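Long-range contacts in lipase (Penicillium expansum, PDB 3G7N), which hydrolyses triacylglycerols and other acylglycerol lipids, tributyrin among them, to release free fatty acids, as a secreted alkaline lipase: residues H107-I118 with A144-K152; K28-K36 with F48-A59. All blocks are in the same frame, centred on the assembly; numbering follows the deposited sequence.

Interaction 1 (H107-I118 with A144-K152); sequences HDTIITEVKALI and ALAQNFPDK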
# COMPACT_ATOMS: atom_id res chain seq x y z
N HIS A 107 -5.72 -13.37 0.59
CA HIS A 107 -6.77 -12.64 1.29
C HIS A 107 -7.26 -13.38 2.52
O HIS A 107 -7.35 -12.81 3.60
CB HIS A 107 -7.94 -12.38 0.32
CG HIS A 107 -9.09 -11.66 0.94
ND1 HIS A 107 -10.25 -12.28 1.34
CD2 HIS A 107 -9.30 -10.33 1.10
CE1 HIS A 107 -11.10 -11.37 1.78
NE2 HIS A 107 -10.56 -10.17 1.62
N ASP A 108 -7.71 -14.62 2.35
CA ASP A 108 -8.34 -15.33 3.46
C ASP A 108 -7.35 -15.61 4.60
O ASP A 108 -7.71 -15.48 5.77
CB ASP A 108 -8.98 -16.65 3.01
CG ASP A 108 -10.25 -16.44 2.21
OD1 ASP A 108 -10.99 -15.48 2.49
OD2 ASP A 108 -10.69 -17.43 1.58
N THR A 109 -6.10 -15.91 4.25
CA THR A 109 -5.06 -16.09 5.24
C THR A 109 -4.84 -14.82 6.06
O THR A 109 -4.76 -14.87 7.28
CB THR A 109 -3.75 -16.53 4.58
OG1 THR A 109 -3.98 -17.75 3.86
CG2 THR A 109 -2.68 -16.79 5.63
N ILE A 110 -4.78 -13.68 5.38
CA ILE A 110 -4.56 -12.41 6.06
C ILE A 110 -5.77 -12.05 6.94
O ILE A 110 -5.59 -11.70 8.11
CB ILE A 110 -4.26 -11.30 5.04
CG1 ILE A 110 -2.89 -11.54 4.42
CG2 ILE A 110 -4.32 -9.95 5.71
CD1 ILE A 110 -2.55 -10.65 3.24
N ILE A 111 -6.99 -12.13 6.39
CA ILE A 111 -8.17 -11.82 7.19
C ILE A 111 -8.25 -12.71 8.44
O ILE A 111 -8.56 -12.23 9.53
CB ILE A 111 -9.47 -11.93 6.34
CG1 ILE A 111 -9.44 -10.93 5.17
CG2 ILE A 111 -10.69 -11.68 7.21
CD1 ILE A 111 -9.27 -9.48 5.57
N THR A 112 -7.96 -13.99 8.28
CA THR A 112 -7.99 -14.92 9.42
C THR A 112 -7.00 -14.52 10.51
O THR A 112 -7.34 -14.51 11.69
CB THR A 112 -7.72 -16.36 8.95
OG1 THR A 112 -8.78 -16.77 8.08
CG2 THR A 112 -7.68 -17.32 10.14
N GLU A 113 -5.79 -14.14 10.12
CA GLU A 113 -4.79 -13.76 11.11
C GLU A 113 -5.14 -12.42 11.75
O GLU A 113 -5.02 -12.27 12.97
CB GLU A 113 -3.39 -13.71 10.48
CG GLU A 113 -2.31 -13.25 11.45
CD GLU A 113 -2.06 -14.21 12.61
OE1 GLU A 113 -2.56 -15.36 12.59
OE2 GLU A 113 -1.22 -13.88 13.47
N VAL A 114 -5.63 -11.47 10.97
CA VAL A 114 -6.05 -10.20 11.56
C VAL A 114 -7.17 -10.42 12.59
O VAL A 114 -7.16 -9.82 13.68
CB VAL A 114 -6.45 -9.17 10.49
CG1 VAL A 114 -7.09 -7.92 11.12
CG2 VAL A 114 -5.24 -8.80 9.62
N LYS A 115 -8.11 -11.31 12.28
CA LYS A 115 -9.21 -11.59 13.20
C LYS A 115 -8.70 -12.22 14.49
O LYS A 115 -9.11 -11.82 15.59
CB LYS A 115 -10.25 -12.48 12.54
CG LYS A 115 -11.54 -12.62 13.34
CD LYS A 115 -12.47 -13.62 12.67
CE LYS A 115 -13.83 -13.62 13.36
NZ LYS A 115 -14.88 -14.34 12.56
N ALA A 116 -7.70 -13.09 14.38
CA ALA A 116 -7.10 -13.67 15.56
C ALA A 116 -6.38 -12.60 16.40
O ALA A 116 -6.45 -12.61 17.63
CB ALA A 116 -6.13 -14.78 15.17
N LEU A 117 -5.69 -11.67 15.74
CA LEU A 117 -4.99 -10.63 16.47
C LEU A 117 -5.95 -9.65 17.12
O LEU A 117 -5.69 -9.16 18.22
CB LEU A 117 -3.98 -9.92 15.56
CG LEU A 117 -2.75 -10.76 15.21
CD1 LEU A 117 -1.97 -10.10 14.07
CD2 LEU A 117 -1.87 -10.93 16.43
N ILE A 118 -7.06 -9.36 16.46
CA ILE A 118 -8.10 -8.50 17.05
C ILE A 118 -8.65 -9.10 18.35
O ILE A 118 -8.84 -8.38 19.34
CB ILE A 118 -9.24 -8.22 16.06
CG1 ILE A 118 -8.78 -7.25 14.96
CG2 ILE A 118 -10.48 -7.68 16.80
CD1 ILE A 118 -9.75 -7.17 13.78
N ALA A 144 -10.34 -4.51 1.65
CA ALA A 144 -10.57 -5.81 2.28
C ALA A 144 -10.72 -5.64 3.78
O ALA A 144 -11.57 -6.29 4.41
CB ALA A 144 -9.40 -6.76 1.98
N LEU A 145 -9.82 -4.88 4.40
CA LEU A 145 -9.87 -4.67 5.84
C LEU A 145 -11.08 -3.83 6.26
O LEU A 145 -11.72 -4.11 7.28
CB LEU A 145 -8.55 -4.05 6.34
CG LEU A 145 -7.30 -4.91 6.18
CD1 LEU A 145 -6.07 -4.06 6.48
CD2 LEU A 145 -7.35 -6.14 7.10
N ALA A 146 -11.35 -2.75 5.53
CA ALA A 146 -12.50 -1.89 5.87
C ALA A 146 -13.79 -2.69 5.84
O ALA A 146 -14.66 -2.50 6.71
CB ALA A 146 -12.58 -0.72 4.90
N GLN A 147 -13.93 -3.56 4.85
CA GLN A 147 -15.17 -4.30 4.66
C GLN A 147 -15.29 -5.44 5.67
O GLN A 147 -16.40 -5.73 6.17
CB GLN A 147 -15.23 -4.86 3.24
CG GLN A 147 -15.47 -3.80 2.19
CD GLN A 147 -16.94 -3.52 2.00
OE1 GLN A 147 -17.39 -2.38 2.15
NE2 GLN A 147 -17.67 -4.53 1.59
N ASN A 148 -14.18 -6.10 5.99
CA ASN A 148 -14.22 -7.21 6.95
C ASN A 148 -14.24 -6.76 8.40
O ASN A 148 -14.79 -7.47 9.26
CB ASN A 148 -13.06 -8.17 6.73
CG ASN A 148 -13.35 -9.18 5.63
OD1 ASN A 148 -13.96 -10.22 5.89
ND2 ASN A 148 -12.98 -8.86 4.38
N PHE A 149 -13.71 -5.58 8.69
CA PHE A 149 -13.56 -5.10 10.06
C PHE A 149 -14.06 -3.65 10.19
O PHE A 149 -13.32 -2.74 10.53
CB PHE A 149 -12.09 -5.23 10.53
CG PHE A 149 -11.53 -6.61 10.35
CD1 PHE A 149 -11.99 -7.66 11.14
CD2 PHE A 149 -10.52 -6.86 9.43
CE1 PHE A 149 -11.50 -8.92 10.98
CE2 PHE A 149 -10.04 -8.13 9.26
CZ PHE A 149 -10.49 -9.16 10.06
N PRO A 150 -15.39 -3.46 10.00
CA PRO A 150 -15.94 -2.12 9.93
C PRO A 150 -15.97 -1.35 11.26
O PRO A 150 -16.05 -0.12 11.26
CB PRO A 150 -17.37 -2.35 9.42
CG PRO A 150 -17.70 -3.74 9.81
CD PRO A 150 -16.40 -4.49 9.67
N ASP A 151 -15.72 -2.03 12.36
CA ASP A 151 -15.64 -1.36 13.66
C ASP A 151 -14.23 -0.98 14.09
O ASP A 151 -14.01 -0.61 15.24
CB ASP A 151 -16.32 -2.22 14.73
CG ASP A 151 -15.65 -3.57 14.91
OD1 ASP A 151 -14.83 -3.95 14.04
OD2 ASP A 151 -16.04 -4.30 15.85
N LYS A 152 -13.26 -1.06 13.17
CA LYS A 152 -11.87 -0.73 13.52
C LYS A 152 -11.41 0.50 12.75
O LYS A 152 -11.63 0.58 11.53
CB LYS A 152 -10.94 -1.89 13.18
CG LYS A 152 -11.24 -3.16 13.96
CD LYS A 152 -11.00 -3.00 15.47
CE LYS A 152 -11.59 -4.19 16.23
NZ LYS A 152 -11.20 -4.14 17.65

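Interaction 2 (K28-K36 with F48-A59); sequences KAFDVTIVK and FVGYSTEKKTIA. Unlike the reference sequence in segment 28-36: Val35 (reference Ala).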
# COMPACT_ATOMS: atom_id res chain seq x y z
N LYS A 28 10.64 -9.49 13.71
CA LYS A 28 10.09 -8.14 13.84
C LYS A 28 10.54 -7.29 12.67
O LYS A 28 11.60 -7.53 12.07
CB LYS A 28 10.50 -7.49 15.16
CG LYS A 28 11.95 -7.69 15.53
CD LYS A 28 12.85 -6.63 14.88
CE LYS A 28 12.69 -5.25 15.51
NZ LYS A 28 12.94 -5.24 16.99
N ALA A 29 9.72 -6.30 12.35
CA ALA A 29 10.11 -5.26 11.41
C ALA A 29 9.90 -3.97 12.17
O ALA A 29 8.77 -3.55 12.39
CB ALA A 29 9.23 -5.31 10.18
N PHE A 30 11.00 -3.38 12.63
CA PHE A 30 10.91 -2.20 13.45
C PHE A 30 9.97 -2.42 14.63
O PHE A 30 10.17 -3.41 15.35
CB PHE A 30 10.61 -0.97 12.59
CG PHE A 30 11.67 -0.71 11.56
CD1 PHE A 30 12.85 -0.07 11.93
CD2 PHE A 30 11.63 -1.33 10.31
CE1 PHE A 30 13.93 -0.02 11.07
CE2 PHE A 30 12.68 -1.19 9.42
CZ PHE A 30 13.85 -0.57 9.82
N ASP A 31 8.94 -1.61 14.80
CA ASP A 31 8.06 -1.75 15.97
C ASP A 31 7.02 -2.88 15.82
O ASP A 31 6.25 -3.16 16.75
CB ASP A 31 7.38 -0.44 16.27
CG ASP A 31 6.57 0.08 15.10
OD1 ASP A 31 7.19 0.58 14.13
OD2 ASP A 31 5.32 -0.05 15.10
N VAL A 32 6.94 -3.49 14.64
CA VAL A 32 5.94 -4.54 14.37
C VAL A 32 6.51 -5.92 14.67
O VAL A 32 7.50 -6.37 14.07
CB VAL A 32 5.43 -4.46 12.92
CG1 VAL A 32 4.52 -5.67 12.61
CG2 VAL A 32 4.72 -3.14 12.68
N THR A 33 5.89 -6.62 15.63
CA THR A 33 6.19 -8.02 15.88
C THR A 33 5.44 -8.88 14.86
O THR A 33 4.23 -8.78 14.72
CB THR A 33 5.75 -8.43 17.28
OG1 THR A 33 6.43 -7.62 18.25
CG2 THR A 33 6.06 -9.90 17.54
N ILE A 34 6.18 -9.69 14.09
CA ILE A 34 5.58 -10.41 12.98
C ILE A 34 5.06 -11.75 13.47
O ILE A 34 5.86 -12.58 13.93
CB ILE A 34 6.58 -10.60 11.80
CG1 ILE A 34 7.05 -9.24 11.25
CG2 ILE A 34 5.93 -11.43 10.68
CD1 ILE A 34 8.39 -9.29 10.48
N VAL A 35 3.76 -11.98 13.36
CA VAL A 35 3.14 -13.20 13.87
C VAL A 35 2.85 -14.21 12.78
O VAL A 35 2.73 -15.41 13.05
CB VAL A 35 1.86 -12.89 14.61
CG1 VAL A 35 2.12 -12.00 15.79
CG2 VAL A 35 0.93 -12.23 13.71
N LYS A 36 2.76 -13.76 11.53
CA LYS A 36 2.42 -14.66 10.43
C LYS A 36 3.10 -14.19 9.16
O LYS A 36 3.07 -13.00 8.83
CB LYS A 36 0.89 -14.66 10.24
CG LYS A 36 0.35 -15.52 9.12
CD LYS A 36 0.35 -16.95 9.55
CE LYS A 36 -0.65 -17.78 8.75
NZ LYS A 36 -0.57 -19.17 9.25
N PHE A 48 3.72 -9.81 5.56
CA PHE A 48 3.79 -10.09 6.99
C PHE A 48 2.48 -9.63 7.57
O PHE A 48 1.98 -8.56 7.21
CB PHE A 48 4.83 -9.16 7.68
CG PHE A 48 6.22 -9.23 7.14
CD1 PHE A 48 6.81 -10.46 6.87
CD2 PHE A 48 7.02 -8.09 7.19
CE1 PHE A 48 8.16 -10.53 6.55
CE2 PHE A 48 8.38 -8.16 6.90
CZ PHE A 48 8.94 -9.38 6.56
N VAL A 49 2.04 -10.30 8.62
CA VAL A 49 1.00 -9.77 9.51
C VAL A 49 1.54 -9.79 10.92
O VAL A 49 2.33 -10.66 11.28
CB VAL A 49 -0.29 -10.60 9.45
CG1 VAL A 49 -1.38 -9.95 10.31
CG2 VAL A 49 -0.77 -10.70 8.00
N GLY A 50 1.25 -8.74 11.68
CA GLY A 50 1.66 -8.73 13.08
C GLY A 50 1.08 -7.55 13.81
O GLY A 50 0.04 -7.04 13.42
N TYR A 51 1.69 -7.20 14.93
CA TYR A 51 1.15 -6.16 15.80
C TYR A 51 2.28 -5.29 16.32
O TYR A 51 3.42 -5.74 16.50
CB TYR A 51 0.36 -6.76 16.98
CG TYR A 51 1.18 -7.58 17.92
CD1 TYR A 51 1.76 -6.99 19.04
CD2 TYR A 51 1.43 -8.92 17.69
CE1 TYR A 51 2.56 -7.72 19.90
CE2 TYR A 51 2.26 -9.66 18.52
CZ TYR A 51 2.82 -9.06 19.63
OH TYR A 51 3.65 -9.79 20.47
N SER A 52 1.94 -4.03 16.58
CA SER A 52 2.86 -3.07 17.20
C SER A 52 2.28 -2.68 18.56
O SER A 52 1.30 -1.95 18.62
CB SER A 52 2.96 -1.83 16.34
OG SER A 52 3.72 -0.84 17.04
N THR A 53 2.99 -3.06 19.62
CA THR A 53 2.65 -2.62 20.98
C THR A 53 2.84 -1.10 21.12
O THR A 53 1.97 -0.42 21.67
CB THR A 53 3.51 -3.34 22.02
OG1 THR A 53 3.44 -4.75 21.81
CG2 THR A 53 3.05 -3.00 23.42
N GLU A 54 3.85 -0.56 20.45
CA GLU A 54 4.15 0.86 20.47
C GLU A 54 3.02 1.67 19.86
O GLU A 54 2.59 2.68 20.42
CB GLU A 54 5.46 1.14 19.73
CG GLU A 54 5.85 2.61 19.72
CD GLU A 54 7.16 2.86 18.99
OE1 GLU A 54 8.03 1.97 19.00
OE2 GLU A 54 7.22 3.86 18.23
N LYS A 55 2.54 1.26 18.69
CA LYS A 55 1.52 2.02 17.97
C LYS A 55 0.08 1.59 18.29
O LYS A 55 -0.87 2.22 17.85
CB LYS A 55 1.76 1.94 16.46
CG LYS A 55 3.09 2.53 16.01
CD LYS A 55 3.17 4.04 16.25
CE LYS A 55 4.31 4.65 15.45
NZ LYS A 55 4.47 6.09 15.77
N LYS A 56 -0.04 0.46 18.98
CA LYS A 56 -1.33 -0.19 19.20
C LYS A 56 -2.04 -0.44 17.88
O LYS A 56 -3.20 -0.09 17.67
CB LYS A 56 -2.21 0.61 20.17
CG LYS A 56 -1.61 0.71 21.58
CD LYS A 56 -2.58 1.40 22.54
CE LYS A 56 -2.18 1.21 24.00
NZ LYS A 56 -0.79 1.69 24.27
N THR A 57 -1.29 -1.09 16.98
CA THR A 57 -1.84 -1.46 15.68
C THR A 57 -1.64 -2.92 15.38
O THR A 57 -0.74 -3.58 15.91
CB THR A 57 -1.23 -0.67 14.52
OG1 THR A 57 0.18 -0.92 14.49
CG2 THR A 57 -1.54 0.82 14.62
N ILE A 58 -2.52 -3.41 14.51
CA ILE A 58 -2.36 -4.69 13.84
C ILE A 58 -2.09 -4.37 12.38
O ILE A 58 -2.83 -3.59 11.77
CB ILE A 58 -3.65 -5.52 13.99
CG1 ILE A 58 -3.83 -5.89 15.46
CG2 ILE A 58 -3.65 -6.75 13.08
CD1 ILE A 58 -5.24 -6.27 15.84
N ALA A 59 -0.96 -4.89 11.87
CA ALA A 59 -0.37 -4.42 10.61
C ALA A 59 -0.32 -5.55 9.59
O ALA A 59 0.03 -6.68 9.90
CB ALA A 59 1.03 -3.92 10.86
O HOH W 1 6.07 -2.09 19.30
O HOH W 2 5.27 -5.09 19.03

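Interaction 1 (H107-I118 with A144-K152)
The Phe149 ring, at the end of helix 133-148, packs against Ile118, Val114, Lys115 and Ile111, which span about two turns of helix 97-120. CB leads toward the 107-118 segment, and CG stands opposite the carbonyl carbon about CA-CB (chi1 -53°), which sets the ring there. CD1 meets Ile118 CD1 at 3.5 Å; that methyl, which CG also faces, lies 3.9 Å from the ring centroid, 26° off the normal: a CH-pi contact over one face, displaced toward the rim. CE1 lies between the same methyl and Lys115 CB. CE2 touches Val114 CG1 at 3.5 Å, obliquely to the ring, and CD2 borders it too. At the far end CZ approaches Ile111 O edge-on and packs on Ile111 CG2 at 3.8 Å, while Asn148 CB lies over the rim of the opposite face. The segments belong to two helices of the alpha/beta-hydrolase fold, the second following the nucleophile Ser132; the axes of the short segments come within 11.2 Å and are inclined at 53°. Phe149 also opens a type I turn to Lys152, whose CE rests on Ile118 CG2. Replacing Phe149 by alanine is likely to open a gap between the 107-118 helix and the turn at 149-152, leaving the methyls of Ile118 and Val114 without the ring they pack on. Toward the other end, Ile111 CD1 packs on Leu145 CD2, and His107 presents its imidazole edge to Ala144 CB, NE2 at 3.6 Å. Asn148 ND2 bonds Ala144 O at 2.9 Å, and also Ser85 O, which fixes the amide beside Ile111.

Interaction 2 (K28-K36 with F48-A59)
Asp31 OD2 takes a 2.6 Å hydrogen bond from Ser52 OG on its anti lone pair and also forms a salt bridge with Arg13 of helix 8-23. Asp31 lies in the type II' turn from Ala29 to Val32, and Ser52 OG in turn accepts from Lys55 N in an ST motif. Two waters join Asp31 O to Glu54 N and to Thr53 N. Strands 32-40 and 45-52 pair as an antiparallel hairpin: Thr33 and Tyr51 exchange backbone bonds, and at the classic beta bulge Val49 O accepts from both Val35 N, at 2.8 Å, and Lys36 N, at 3.1 Å. Ile34 CD1 makes a CH-pi contact over the centre of the Phe48 ring, 3.7 Å from the centroid and 9° off its normal. On the other face of the sheet, Thr33 CB makes a CH-pi contact over the Tyr51 ring, offset toward the rim, and Val35 CG1 meets the ring's edge at CE2, 3.6 Å away. Tyr51 CG stands between its backbone N and carbonyl carbon (chi1 65°), which lays the ring alongside Thr33. With Arg13 and Ser52 both on OD2, the Asp31 carboxylate is likely to be stabilised as the anion, which would tie that turn to the end of strand 45-52.

In the fold
Interactions 1 and 2 meet where helix 97-120 packs on the sheet, their centres about 15 Å apart. Leu117 CD1 lies 3.6 Å from Val35 CG2, Glu113 CG lies 3.6 Å from Val49 CG1, and Ile118 N comes within 3.6 Å of Ile58 CD1. The same 107-118 segment turns Ile111 to the end of helix 133-148 and the turn after it, and Glu113 and Leu117 to the strands of interaction 2, with Val114 and Ile118 bordering both. In sequence the hairpin contact closes before the helical one opens. Both lie away from the catalytic residues Ser132, Asp188 and His241. A PEG molecule, probably from the crystallisation liquor, is hydrogen-bonded to Glu113 and about 3 Å from the Val35 side chain.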